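Side-chain contacts in sensor-type histidine kinase prrB (Mycobacterium tuberculosis, PDB 1YSR), which uses ATP to phosphorylate a protein histidine in the PrrB/PrrA two-component system, with the nucleotide-binding domain being the part crystallised: residues 88-91 / 92-95; 94-97 / 98-101. One frame throughout, in Å; residues are numbered along the deposited sequence.

Interaction 1 (88-91 / 92-95); sequences GVPE and GERQ
Gly92 is the third residue of a type I beta turn, Pro90 to Glu93; its N sits 3.0 Å from Pro90 O, but the angle is too poor for a hydrogen bond. Glu93 closes the turn: its N donates to Pro90 O at 2.8 Å, with an N-H...O angle of 159°. The amide comes from above the carbonyl plane, 43° out of it. The Glu93 side chain crosses the Pro90 ring. Its CG lies anti to the carbonyl carbon (chi1 -68°) and the extended chain beyond carries the carboxylate to the proline, where OE1 stands 3.2 Å from Pro90 CD. At the root of the same chain, Glu93 CB packs against Val89 CG1 at 4.0 Å. Arg94, on helix 94-98, runs an extended side chain past the Glu91 backbone, with CD 3.7 Å from Glu91 O. Its guanidinium lays one face over Glu91 CA, off-centre, and NH1 approaches Glu91 CG at 3.8 Å. Arg94 NH1 and the oppositely charged Glu91 OE2 remain 4.7 Å apart. Arg94 NH2 instead bonds to Asn134 OD1 on strand 129-134, while Val89 and Arg94 both pack on Leu132. Gly88 is the last glycine of the DxGxG signature, the G1 box of histidine kinase ATP-binding domains, and this turn leads out of it. A single main-chain bond thus closes the turn, and the side chains add van der Waals contacts, including a carboxylate oxygen on the proline ring; the Glu91-Arg94 attraction is probably weak and longer-range, since their charged atoms do not meet.

Interaction 2 (94-97 / 98-101); sequences RQVV and FERF
Arg100 and Val96 meet because the arginine chain, with CG beside the backbone N (chi1 -77°), bends at chi3 (-64°) and folds its guanidinium back against the helix. Phe98, Glu99, Arg100 and Phe101 spell the FxRF signature, the F box of histidine kinase ATP-binding domains, which starts on helix 94-98. Val96 CG1 lies over one face of the guanidinium, 3.6 Å from Arg100 NH1, and Val97 CG2 approaches NH2 less closely. Arg100 NH2 also bonds to Leu114 O, which helps fix the guanidinium. One residue earlier, Gln95 and Glu99 cross obliquely. Glu99 OE2 comes to 3.2 Å from Gln95 CG, and the amide and carboxylate planes are 64° apart. The backbone pattern changes across these residues. Phe98 N bonds to Arg94 O at 3.0 Å, four residues back, and Glu99 N bonds to Gln95 O at the same length while also making a weak bond to Val96 O. Arg100 N then takes Val97 O, three residues back, at 3.2 Å. Backbone bonds of Val97 with Leu116 and of Arg100 with Ala117 tie these residues to the chain leading into helix 117-125 and to its first residue. The Phe98 side chain packs on Leu116 and Ala120 and on Ala130 and Leu132 of strand 129-134. Within the turn, its ring carbon CD2 stands 3.4 Å from Arg94 O, the same oxygen that accepts its backbone N-H.

In the fold
Interactions 1 and 2 overlap along the chain, their centres about 9 Å apart, and share Arg94 and Gln95. Residues 88-95 bring the chain into helix 94-98 and residues 94-101 take it out. They touch directly where Val89 CG1 packs on Val97 CG2 at 4.1 Å, a join between two buried valines in a mostly surface-exposed region. Strand 129-134 serves both, since Leu132 meets Val89, Arg94 and Phe98. In this kinase family the G1 box, where interaction 1 starts, and the F box of interaction 2 border the ATP pocket; the unmodelled residues 103-113, soon after the F box, probably belong to its mobile lid.

Interaction 1 (88-91 / 92-95)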
loop_
_atom_site.group_PDB
_atom_site.type_symbol
_atom_site.label_atom_id
_atom_site.label_comp_id
_atom_site.label_asym_id
_atom_site.label_seq_id
_atom_site.Cartn_x
_atom_site.Cartn_y
_atom_site.Cartn_z
ATOM N N GLY A 88 5.487 -18.044 21.338
ATOM C CA GLY A 88 4.163 -18.490 21.015
ATOM C C GLY A 88 3.125 -17.912 21.985
ATOM O O GLY A 88 3.430 -17.142 22.906
ATOM N N VAL A 89 1.879 -18.257 21.711
ATOM C CA VAL A 89 0.769 -17.818 22.549
ATOM C C VAL A 89 0.080 -19.133 22.910
ATOM O O VAL A 89 -0.376 -19.852 22.026
ATOM C CB VAL A 89 -0.250 -16.937 21.762
ATOM C CG1 VAL A 89 -1.485 -16.604 22.620
ATOM C CG2 VAL A 89 0.425 -15.653 21.336
ATOM N N PRO A 90 0.021 -19.441 24.211
ATOM C CA PRO A 90 -0.699 -20.715 24.545
ATOM C C PRO A 90 -2.153 -20.771 24.014
ATOM O O PRO A 90 -2.860 -19.743 23.978
ATOM C CB PRO A 90 -0.646 -20.743 26.087
ATOM C CG PRO A 90 0.499 -19.876 26.505
ATOM C CD PRO A 90 0.560 -18.754 25.408
ATOM N N GLU A 91 -2.610 -21.936 23.587
ATOM C CA GLU A 91 -3.984 -22.088 23.045
ATOM C C GLU A 91 -5.098 -21.394 23.852
ATOM O O GLU A 91 -6.045 -20.813 23.277
ATOM C CB GLU A 91 -4.323 -23.571 22.934
ATOM C CG GLU A 91 -5.476 -23.872 21.992
ATOM C CD GLU A 91 -5.821 -25.361 21.939
ATOM O OE1 GLU A 91 -5.258 -26.151 22.762
ATOM O OE2 GLU A 91 -6.668 -25.745 21.080
ATOM N N GLY A 92 -4.997 -21.454 25.184
ATOM C CA GLY A 92 -5.992 -20.821 26.059
ATOM C C GLY A 92 -5.919 -19.318 26.182
ATOM O O GLY A 92 -6.783 -18.708 26.852
ATOM N N GLU A 93 -4.922 -18.693 25.527
ATOM C CA GLU A 93 -4.657 -17.252 25.726
ATOM C C GLU A 93 -4.934 -16.347 24.489
ATOM O O GLU A 93 -4.771 -15.118 24.546
ATOM C CB GLU A 93 -3.235 -17.022 26.226
ATOM C CG GLU A 93 -3.039 -17.537 27.635
ATOM C CD GLU A 93 -1.645 -17.357 28.211
ATOM O OE1 GLU A 93 -0.777 -16.739 27.547
ATOM O OE2 GLU A 93 -1.416 -17.785 29.380
ATOM N N ARG A 94 -5.363 -16.964 23.422
ATOM C CA ARG A 94 -5.473 -16.249 22.141
ATOM C C ARG A 94 -6.479 -15.094 22.175
ATOM O O ARG A 94 -6.170 -13.942 21.779
ATOM C CB ARG A 94 -5.813 -17.256 21.069
ATOM C CG ARG A 94 -4.667 -18.190 20.832
ATOM C CD ARG A 94 -5.087 -19.304 20.041
ATOM N NE ARG A 94 -3.979 -20.238 19.746
ATOM C CZ ARG A 94 -4.153 -21.417 19.126
ATOM N NH1 ARG A 94 -5.377 -21.820 18.772
ATOM N NH2 ARG A 94 -3.117 -22.217 18.862
ATOM N N GLN A 95 -7.659 -15.368 22.714
ATOM C CA GLN A 95 -8.683 -14.317 22.809
ATOM C C GLN A 95 -8.223 -13.103 23.636
ATOM O O GLN A 95 -8.371 -11.959 23.213
ATOM C CB GLN A 95 -9.975 -14.920 23.343
ATOM C CG GLN A 95 -11.147 -13.898 23.473
ATOM C CD GLN A 95 -12.400 -14.543 24.025
ATOM O OE1 GLN A 95 -12.330 -15.632 24.588
ATOM N NE2 GLN A 95 -13.571 -13.889 23.828
#

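Interaction 2 (94-97 / 98-101)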
loop_
_atom_site.group_PDB
_atom_site.type_symbol
_atom_site.label_atom_id
_atom_site.label_comp_id
_atom_site.label_asym_id
_atom_site.label_seq_id
_atom_site.Cartn_x
_atom_site.Cartn_y
_atom_site.Cartn_z
ATOM N N ARG A 94 -5.363 -16.964 23.422
ATOM C CA ARG A 94 -5.473 -16.249 22.141
ATOM C C ARG A 94 -6.479 -15.094 22.175
ATOM O O ARG A 94 -6.170 -13.942 21.779
ATOM C CB ARG A 94 -5.813 -17.256 21.069
ATOM C CG ARG A 94 -4.667 -18.190 20.832
ATOM C CD ARG A 94 -5.087 -19.304 20.041
ATOM N NE ARG A 94 -3.979 -20.238 19.746
ATOM C CZ ARG A 94 -4.153 -21.417 19.126
ATOM N NH1 ARG A 94 -5.377 -21.820 18.772
ATOM N NH2 ARG A 94 -3.117 -22.217 18.862
ATOM N N GLN A 95 -7.659 -15.368 22.714
ATOM C CA GLN A 95 -8.683 -14.317 22.809
ATOM C C GLN A 95 -8.223 -13.103 23.636
ATOM O O GLN A 95 -8.371 -11.959 23.213
ATOM C CB GLN A 95 -9.975 -14.920 23.343
ATOM C CG GLN A 95 -11.147 -13.898 23.473
ATOM C CD GLN A 95 -12.400 -14.543 24.025
ATOM O OE1 GLN A 95 -12.330 -15.632 24.588
ATOM N NE2 GLN A 95 -13.571 -13.889 23.828
ATOM N N VAL A 96 -7.639 -13.317 24.802
ATOM C CA VAL A 96 -7.185 -12.195 25.614
ATOM C C VAL A 96 -6.140 -11.387 24.862
ATOM O O VAL A 96 -6.066 -10.154 24.972
ATOM C CB VAL A 96 -6.662 -12.669 26.994
ATOM C CG1 VAL A 96 -5.864 -11.557 27.728
ATOM C CG2 VAL A 96 -7.849 -13.113 27.843
ATOM N N VAL A 97 -5.322 -12.084 24.089
ATOM C CA VAL A 97 -4.304 -11.378 23.343
ATOM C C VAL A 97 -4.990 -10.475 22.272
ATOM O O VAL A 97 -4.639 -9.334 22.126
ATOM C CB VAL A 97 -3.260 -12.375 22.783
ATOM C CG1 VAL A 97 -2.387 -11.763 21.713
ATOM C CG2 VAL A 97 -2.379 -12.869 23.948
ATOM N N PHE A 98 -5.989 -10.987 21.591
ATOM C CA PHE A 98 -6.703 -10.168 20.593
ATOM C C PHE A 98 -7.513 -9.001 21.177
ATOM O O PHE A 98 -7.796 -8.044 20.473
ATOM C CB PHE A 98 -7.601 -11.024 19.716
ATOM C CG PHE A 98 -6.869 -11.664 18.598
ATOM C CD1 PHE A 98 -6.244 -10.866 17.622
ATOM C CD2 PHE A 98 -6.750 -13.056 18.527
ATOM C CE1 PHE A 98 -5.543 -11.444 16.594
ATOM C CE2 PHE A 98 -6.058 -13.645 17.486
ATOM C CZ PHE A 98 -5.432 -12.820 16.496
ATOM N N GLU A 99 -7.903 -9.103 22.450
ATOM C CA GLU A 99 -8.681 -8.063 23.093
ATOM C C GLU A 99 -7.787 -6.937 23.634
ATOM O O GLU A 99 -8.300 -5.948 24.159
ATOM C CB GLU A 99 -9.505 -8.666 24.241
ATOM C CG GLU A 99 -10.682 -9.580 23.863
ATOM C CD GLU A 99 -11.204 -10.400 25.072
ATOM O OE1 GLU A 99 -10.667 -10.259 26.210
ATOM O OE2 GLU A 99 -12.145 -11.211 24.885
ATOM N N ARG A 100 -6.466 -7.083 23.515
ATOM C CA ARG A 100 -5.492 -6.117 24.050
ATOM C C ARG A 100 -4.715 -5.412 22.963
ATOM O O ARG A 100 -4.324 -6.058 21.999
ATOM C CB ARG A 100 -4.420 -6.825 24.897
ATOM C CG ARG A 100 -4.808 -7.237 26.270
ATOM C CD ARG A 100 -3.565 -7.287 27.162
ATOM N NE ARG A 100 -2.610 -8.314 26.721
ATOM C CZ ARG A 100 -2.313 -9.425 27.403
ATOM N NH1 ARG A 100 -2.890 -9.663 28.584
ATOM N NH2 ARG A 100 -1.425 -10.300 26.903
ATOM N N PHE A 101 -4.431 -4.117 23.172
ATOM C CA PHE A 101 -3.499 -3.339 22.350
ATOM C C PHE A 101 -2.089 -3.515 22.892
ATOM O O PHE A 101 -1.914 -3.671 24.101
ATOM C CB PHE A 101 -3.923 -1.851 22.287
ATOM C CG PHE A 101 -5.207 -1.630 21.526
ATOM C CD1 PHE A 101 -5.179 -1.420 20.150
ATOM C CD2 PHE A 101 -6.446 -1.675 22.175
ATOM C CE1 PHE A 101 -6.349 -1.250 19.416
ATOM C CE2 PHE A 101 -7.642 -1.496 21.448
ATOM C CZ PHE A 101 -7.592 -1.288 20.058
#